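Local coordinates for cell wall surface anchor family protein (Streptococcus agalactiae serogroup V, PDB 3PF2) that forms the shaft of the type 1 pilus on the group B streptococcal surface as its major pilin, here a calcium-binding C-terminal fragment with Ig-like domains, at residues I65-T79 / I93-L107. Numbering follows the deposited sequence.
Sequences IKIGSKTLNRDEHYT and ITFKPEKFKEIAELL
L72 forks its two methyls between strand and helix: CD1 reaches the edge of the F95 ring, 3.7 Å from CE2, and CD2 meets CD1 of L106 at 3.5 Å. I67 continues this apolar seam, its CG2 on L107 CD2 (3.6 Å) and its CD1 on I103 CG2, where the two isoleucines cross at about a right angle. A chi1 of 67° sets Y78 CG between the backbone N and the carbonyl carbon; the ring then leads away, and CB is left over a face of F95, a CH-pi contact at 4.1 Å from the centroid. H77 points away overall but slides past I103 in the opposite direction, ND1 3.9 Å from I103 CG1; its imidazole is sandwiched between E76 CG and L72 CD2, and ND1 is buried without a polar partner. Backbone pairing fixes the register here: T79 and T94 form a hydrogen-bonded antiparallel pair, and K96 N gives H77 O a nearly straight bond (3.0 Å, 176°).

The solvent side is looser, with lysine chains laid against backbone carbonyls. K96, extended beyond CG, lies along E76 O and past T79 CG2 to a weak bond from NZ to D75 O; K99 CG also lies against E76 O, which has no polar partner, and K99 NZ makes a salt bridge with E102 OE1. At the other end K70 NZ meets a lone pair of L106 O in the carbonyl plane, at 2.8 Å.

The 78-81/90-95 hairpin edges one sheet and strand 70-72 another, consistent with an Ig-like sandwich, with helix 100-106 packed alongside strand 70-72, nearly antiparallel to it. Inside, F95 meets F47 edge-to-face, while L132 of strand 132-140 touches I65, I67 and F95.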
loop_
_atom_site.group_PDB
_atom_site.type_symbol
_atom_site.label_atom_id
_atom_site.label_comp_id
_atom_site.label_asym_id
_atom_site.label_seq_id
_atom_site.Cartn_x
_atom_site.Cartn_y
_atom_site.Cartn_z
ATOM N N ILE A 65 4.943 18.510 -4.317
ATOM C CA ILE A 65 3.595 19.092 -4.203
ATOM C C ILE A 65 3.324 20.052 -5.358
ATOM O O ILE A 65 4.128 20.957 -5.613
ATOM C CB ILE A 65 3.374 19.756 -2.819
ATOM C CG1 ILE A 65 3.540 18.710 -1.713
ATOM C CG2 ILE A 65 2.001 20.450 -2.736
ATOM C CD1 ILE A 65 3.228 19.198 -0.314
ATOM N N LYS A 66 2.196 19.845 -6.051
ATOM C CA LYS A 66 1.862 20.553 -7.288
ATOM C C LYS A 66 0.498 21.208 -7.227
ATOM O O LYS A 66 -0.430 20.656 -6.647
ATOM C CB LYS A 66 1.833 19.595 -8.496
ATOM C CG LYS A 66 3.061 18.731 -8.692
ATOM C CD LYS A 66 4.271 19.550 -9.131
ATOM C CE LYS A 66 4.034 20.290 -10.444
ATOM N NZ LYS A 66 4.006 19.410 -11.641
ATOM N N ILE A 67 0.401 22.390 -7.830
ATOM C CA ILE A 67 -0.879 22.950 -8.253
ATOM C C ILE A 67 -0.785 23.207 -9.747
ATOM O O ILE A 67 0.035 24.023 -10.197
ATOM C CB ILE A 67 -1.257 24.247 -7.500
ATOM C CG1 ILE A 67 -1.351 23.989 -5.994
ATOM C CG2 ILE A 67 -2.579 24.774 -8.028
ATOM C CD1 ILE A 67 -1.433 25.254 -5.141
ATOM N N GLY A 68 -1.607 22.498 -10.521
ATOM C CA GLY A 68 -1.495 22.521 -11.982
ATOM C C GLY A 68 -0.061 22.156 -12.306
ATOM O O GLY A 68 0.481 21.222 -11.724
ATOM N N SER A 69 0.567 22.929 -13.186
ATOM C CA SER A 69 1.947 22.676 -13.604
ATOM C C SER A 69 2.962 23.199 -12.594
ATOM O O SER A 69 4.168 22.996 -12.756
ATOM C CB SER A 69 2.211 23.344 -14.951
ATOM O OG SER A 69 2.195 24.750 -14.793
ATOM N N LYS A 70 2.483 23.887 -11.563
ATOM C CA LYS A 70 3.370 24.606 -10.657
ATOM C C LYS A 70 3.766 23.787 -9.447
ATOM O O LYS A 70 2.962 23.014 -8.911
ATOM C CB LYS A 70 2.715 25.916 -10.218
ATOM C CG LYS A 70 2.572 26.919 -11.338
ATOM C CD LYS A 70 3.479 28.110 -11.134
ATOM C CE LYS A 70 3.272 29.161 -12.225
ATOM N NZ LYS A 70 1.935 29.837 -12.185
ATOM N N THR A 71 5.006 23.978 -9.004
ATOM C CA THR A 71 5.530 23.271 -7.841
ATOM C C THR A 71 5.569 24.159 -6.602
ATOM O O THR A 71 5.970 25.331 -6.678
ATOM C CB THR A 71 6.959 22.736 -8.109
ATOM O OG1 THR A 71 6.981 22.000 -9.341
ATOM C CG2 THR A 71 7.429 21.862 -6.976
ATOM N N LEU A 72 5.154 23.598 -5.467
ATOM C CA LEU A 72 5.360 24.228 -4.166
ATOM C C LEU A 72 6.563 23.625 -3.442
ATOM O O LEU A 72 6.807 22.419 -3.520
ATOM C CB LEU A 72 4.101 24.125 -3.298
ATOM C CG LEU A 72 2.802 24.741 -3.821
ATOM C CD1 LEU A 72 1.712 24.589 -2.770
ATOM C CD2 LEU A 72 2.954 26.201 -4.200
ATOM N N ASN A 73 7.308 24.464 -2.727
ATOM C CA ASN A 73 8.591 24.052 -2.155
ATOM C C ASN A 73 8.569 23.900 -0.645
ATOM O O ASN A 73 8.059 24.760 0.068
ATOM C CB ASN A 73 9.688 25.032 -2.574
ATOM C CG ASN A 73 9.630 25.365 -4.049
ATOM O OD1 ASN A 73 9.595 26.533 -4.431
ATOM N ND2 ASN A 73 9.592 24.333 -4.894
ATOM N N ARG A 74 9.141 22.805 -0.161
ATOM C CA ARG A 74 9.186 22.521 1.266
ATOM C C ARG A 74 9.946 23.610 2.016
ATOM O O ARG A 74 10.976 24.087 1.550
ATOM C CB ARG A 74 9.811 21.145 1.536
ATOM C CG ARG A 74 9.602 20.666 2.965
ATOM C CD ARG A 74 10.189 19.301 3.198
ATOM N NE ARG A 74 10.274 19.001 4.629
ATOM C CZ ARG A 74 10.623 17.820 5.131
ATOM N NH1 ARG A 74 10.915 16.812 4.323
ATOM N NH2 ARG A 74 10.683 17.648 6.444
ATOM N N ASP A 75 9.405 23.994 3.169
ATOM C CA ASP A 75 9.934 25.061 4.025
ATOM C C ASP A 75 9.837 26.476 3.450
ATOM O O ASP A 75 10.116 27.449 4.150
ATOM C CB ASP A 75 11.329 24.715 4.561
ATOM C CG ASP A 75 11.314 23.503 5.492
ATOM O OD1 ASP A 75 10.448 23.421 6.398
ATOM O OD2 ASP A 75 12.177 22.616 5.321
ATOM N N GLU A 76 9.435 26.598 2.188
ATOM C CA GLU A 76 9.080 27.897 1.615
ATOM C C GLU A 76 7.558 28.108 1.711
ATOM O O GLU A 76 7.087 29.088 2.314
ATOM C CB GLU A 76 9.570 28.013 0.166
ATOM C CG GLU A 76 9.166 29.315 -0.551
ATOM C CD GLU A 76 9.673 29.406 -1.986
ATOM O OE1 GLU A 76 10.314 28.442 -2.463
ATOM O OE2 GLU A 76 9.427 30.444 -2.645
ATOM N N HIS A 77 6.799 27.175 1.132
ATOM C CA HIS A 77 5.334 27.285 1.081
ATOM C C HIS A 77 4.615 26.449 2.140
ATOM O O HIS A 77 3.444 26.709 2.449
ATOM C CB HIS A 77 4.812 26.885 -0.298
ATOM C CG HIS A 77 5.436 27.633 -1.437
ATOM N ND1 HIS A 77 5.187 28.967 -1.680
ATOM C CD2 HIS A 77 6.279 27.226 -2.415
ATOM C CE1 HIS A 77 5.861 29.352 -2.751
ATOM N NE2 HIS A 77 6.526 28.312 -3.218
ATOM N N TYR A 78 5.309 25.455 2.693
ATOM C CA TYR A 78 4.694 24.489 3.606
ATOM C C TYR A 78 5.728 23.801 4.490
ATOM O O TYR A 78 6.917 23.801 4.171
ATOM C CB TYR A 78 3.899 23.433 2.807
ATOM C CG TYR A 78 4.749 22.503 1.940
ATOM C CD1 TYR A 78 5.326 21.357 2.488
ATOM C CD2 TYR A 78 4.955 22.758 0.586
ATOM C CE1 TYR A 78 6.097 20.504 1.728
ATOM C CE2 TYR A 78 5.737 21.878 -0.208
ATOM C CZ TYR A 78 6.300 20.762 0.385
ATOM O OH TYR A 78 7.075 19.878 -0.346
ATOM N N THR A 79 5.267 23.204 5.586
ATOM C CA THR A 79 6.111 22.387 6.459
ATOM C C THR A 79 5.508 21.003 6.692
ATOM O O THR A 79 4.290 20.808 6.610
ATOM C CB THR A 79 6.371 23.053 7.840
ATOM O OG1 THR A 79 5.179 23.010 8.631
ATOM C CG2 THR A 79 6.825 24.502 7.672
ATOM N N ILE A 93 0.751 18.223 7.270
ATOM C CA ILE A 93 1.343 19.151 6.309
ATOM C C ILE A 93 0.678 20.514 6.470
ATOM O O ILE A 93 -0.524 20.665 6.261
ATOM C CB ILE A 93 1.227 18.656 4.850
ATOM C CG1 ILE A 93 1.959 17.315 4.689
ATOM C CG2 ILE A 93 1.753 19.719 3.859
ATOM C CD1 ILE A 93 1.658 16.627 3.395
ATOM N N THR A 94 1.480 21.503 6.849
ATOM C CA THR A 94 0.967 22.828 7.170
ATOM C C THR A 94 1.408 23.819 6.110
ATOM O O THR A 94 2.607 24.052 5.916
ATOM C CB THR A 94 1.464 23.282 8.566
ATOM O OG1 THR A 94 1.138 22.288 9.539
ATOM C CG2 THR A 94 0.848 24.624 8.965
ATOM N N PHE A 95 0.434 24.374 5.400
ATOM C CA PHE A 95 0.704 25.399 4.415
ATOM C C PHE A 95 0.782 26.727 5.148
ATOM O O PHE A 95 -0.037 27.003 6.028
ATOM C CB PHE A 95 -0.325 25.355 3.276
ATOM C CG PHE A 95 -0.193 24.119 2.419
ATOM C CD1 PHE A 95 -0.715 22.893 2.851
ATOM C CD2 PHE A 95 0.480 24.171 1.196
ATOM C CE1 PHE A 95 -0.573 21.731 2.076
ATOM C CE2 PHE A 95 0.629 23.010 0.407
ATOM C CZ PHE A 95 0.101 21.790 0.855
ATOM N N LYS A 96 1.816 27.506 4.837
ATOM C CA LYS A 96 2.165 28.679 5.645
ATOM C C LYS A 96 1.189 29.815 5.391
ATOM O O LYS A 96 1.093 30.295 4.268
ATOM C CB LYS A 96 3.586 29.149 5.314
ATOM C CG LYS A 96 4.685 28.155 5.623
ATOM C CD LYS A 96 6.039 28.857 5.690
ATOM C CE LYS A 96 7.116 27.899 6.169
ATOM N NZ LYS A 96 8.305 28.613 6.709
ATOM N N PRO A 97 0.448 30.247 6.435
ATOM C CA PRO A 97 -0.483 31.367 6.250
ATOM C C PRO A 97 0.190 32.633 5.702
ATOM O O PRO A 97 -0.384 33.294 4.822
ATOM C CB PRO A 97 -1.045 31.590 7.652
ATOM C CG PRO A 97 -0.978 30.238 8.290
ATOM C CD PRO A 97 0.336 29.670 7.789
ATOM N N GLU A 98 1.406 32.929 6.177
ATOM C CA GLU A 98 2.196 34.062 5.665
ATOM C C GLU A 98 2.417 33.974 4.150
ATOM O O GLU A 98 2.729 34.978 3.506
ATOM C CB GLU A 98 3.566 34.172 6.364
ATOM C CG GLU A 98 3.624 33.789 7.847
ATOM C CD GLU A 98 3.953 32.307 8.065
ATOM O OE1 GLU A 98 3.033 31.473 7.941
ATOM O OE2 GLU A 98 5.125 31.977 8.373
ATOM N N LYS A 99 2.255 32.772 3.588
ATOM C CA LYS A 99 2.521 32.530 2.171
ATOM C C LYS A 99 1.268 32.384 1.314
ATOM O O LYS A 99 1.364 32.160 0.105
ATOM C CB LYS A 99 3.433 31.304 1.991
ATOM C CG LYS A 99 4.821 31.467 2.597
ATOM C CD LYS A 99 5.651 32.492 1.832
ATOM C CE LYS A 99 7.008 32.709 2.490
ATOM N NZ LYS A 99 7.910 33.504 1.607
ATOM N N PHE A 100 0.093 32.543 1.921
ATOM C CA PHE A 100 -1.153 32.293 1.201
ATOM C C PHE A 100 -1.361 33.201 -0.009
ATOM O O PHE A 100 -1.905 32.764 -1.024
ATOM C CB PHE A 100 -2.356 32.289 2.157
ATOM C CG PHE A 100 -2.384 31.090 3.088
ATOM C CD1 PHE A 100 -1.581 29.962 2.842
ATOM C CD2 PHE A 100 -3.224 31.069 4.193
ATOM C CE1 PHE A 100 -1.606 28.853 3.699
ATOM C CE2 PHE A 100 -3.274 29.948 5.066
ATOM C CZ PHE A 100 -2.464 28.846 4.821
ATOM N N LYS A 101 -0.901 34.450 0.095
ATOM C CA LYS A 101 -0.961 35.394 -1.021
ATOM C C LYS A 101 -0.057 34.979 -2.182
ATOM O O LYS A 101 -0.446 35.075 -3.349
ATOM C CB LYS A 101 -0.595 36.807 -0.549
ATOM C CG LYS A 101 -1.716 37.514 0.206
ATOM C CD LYS A 101 -2.817 37.973 -0.745
ATOM C CE LYS A 101 -3.899 38.745 -0.002
ATOM N NZ LYS A 101 -4.994 39.167 -0.927
ATOM N N GLU A 102 1.141 34.517 -1.849
ATOM C CA GLU A 102 2.110 34.096 -2.857
ATOM C C GLU A 102 1.665 32.837 -3.590
ATOM O O GLU A 102 1.865 32.723 -4.802
ATOM C CB GLU A 102 3.486 33.899 -2.234
ATOM C CG GLU A 102 4.191 35.217 -1.937
ATOM C CD GLU A 102 5.248 35.097 -0.864
ATOM O OE1 GLU A 102 6.223 34.334 -1.061
ATOM O OE2 GLU A 102 5.103 35.777 0.178
ATOM N N ILE A 103 1.048 31.913 -2.847
ATOM C CA ILE A 103 0.486 30.685 -3.428
ATOM C C ILE A 103 -0.699 31.040 -4.326
ATOM O O ILE A 103 -0.832 30.504 -5.431
ATOM C CB ILE A 103 0.104 29.633 -2.342
ATOM C CG1 ILE A 103 1.345 29.217 -1.537
ATOM C CG2 ILE A 103 -0.546 28.402 -2.989
ATOM C CD1 ILE A 103 1.061 28.572 -0.178
ATOM N N ALA A 104 -1.536 31.967 -3.861
ATOM C CA ALA A 104 -2.660 32.475 -4.650
ATOM C C ALA A 104 -2.222 33.081 -5.988
ATOM O O ALA A 104 -2.917 32.927 -7.001
ATOM C CB ALA A 104 -3.468 33.492 -3.844
ATOM N N GLU A 105 -1.076 33.769 -5.986
ATOM C CA GLU A 105 -0.542 34.380 -7.214
ATOM C C GLU A 105 -0.143 33.355 -8.269
ATOM O O GLU A 105 -0.307 33.599 -9.463
ATOM C CB GLU A 105 0.642 35.309 -6.921
ATOM C CG GLU A 105 0.265 36.781 -6.758
ATOM C CD GLU A 105 -0.567 37.326 -7.916
ATOM O OE1 GLU A 105 -0.136 37.224 -9.091
ATOM O OE2 GLU A 105 -1.661 37.865 -7.643
ATOM N N LEU A 106 0.372 32.215 -7.816
ATOM C CA LEU A 106 0.721 31.102 -8.704
ATOM C C LEU A 106 -0.479 30.585 -9.507
ATOM O O LEU A 106 -0.312 30.040 -10.605
ATOM C CB LEU A 106 1.353 29.958 -7.912
ATOM C CG LEU A 106 2.623 30.250 -7.115
ATOM C CD1 LEU A 106 3.045 29.021 -6.334
ATOM C CD2 LEU A 106 3.762 30.740 -8.014
ATOM N N LEU A 107 -1.681 30.776 -8.963
ATOM C CA LEU A 107 -2.913 30.313 -9.605
ATOM C C LEU A 107 -3.327 31.135 -10.825
ATOM O O LEU A 107 -4.196 30.717 -11.595
ATOM C CB LEU A 107 -4.069 30.295 -8.596
ATOM C CG LEU A 107 -3.869 29.657 -7.218
ATOM C CD1 LEU A 107 -5.052 29.986 -6.321
ATOM C CD2 LEU A 107 -3.667 28.148 -7.318
HETATM O O HOH W 1 2.995 20.385 9.763
#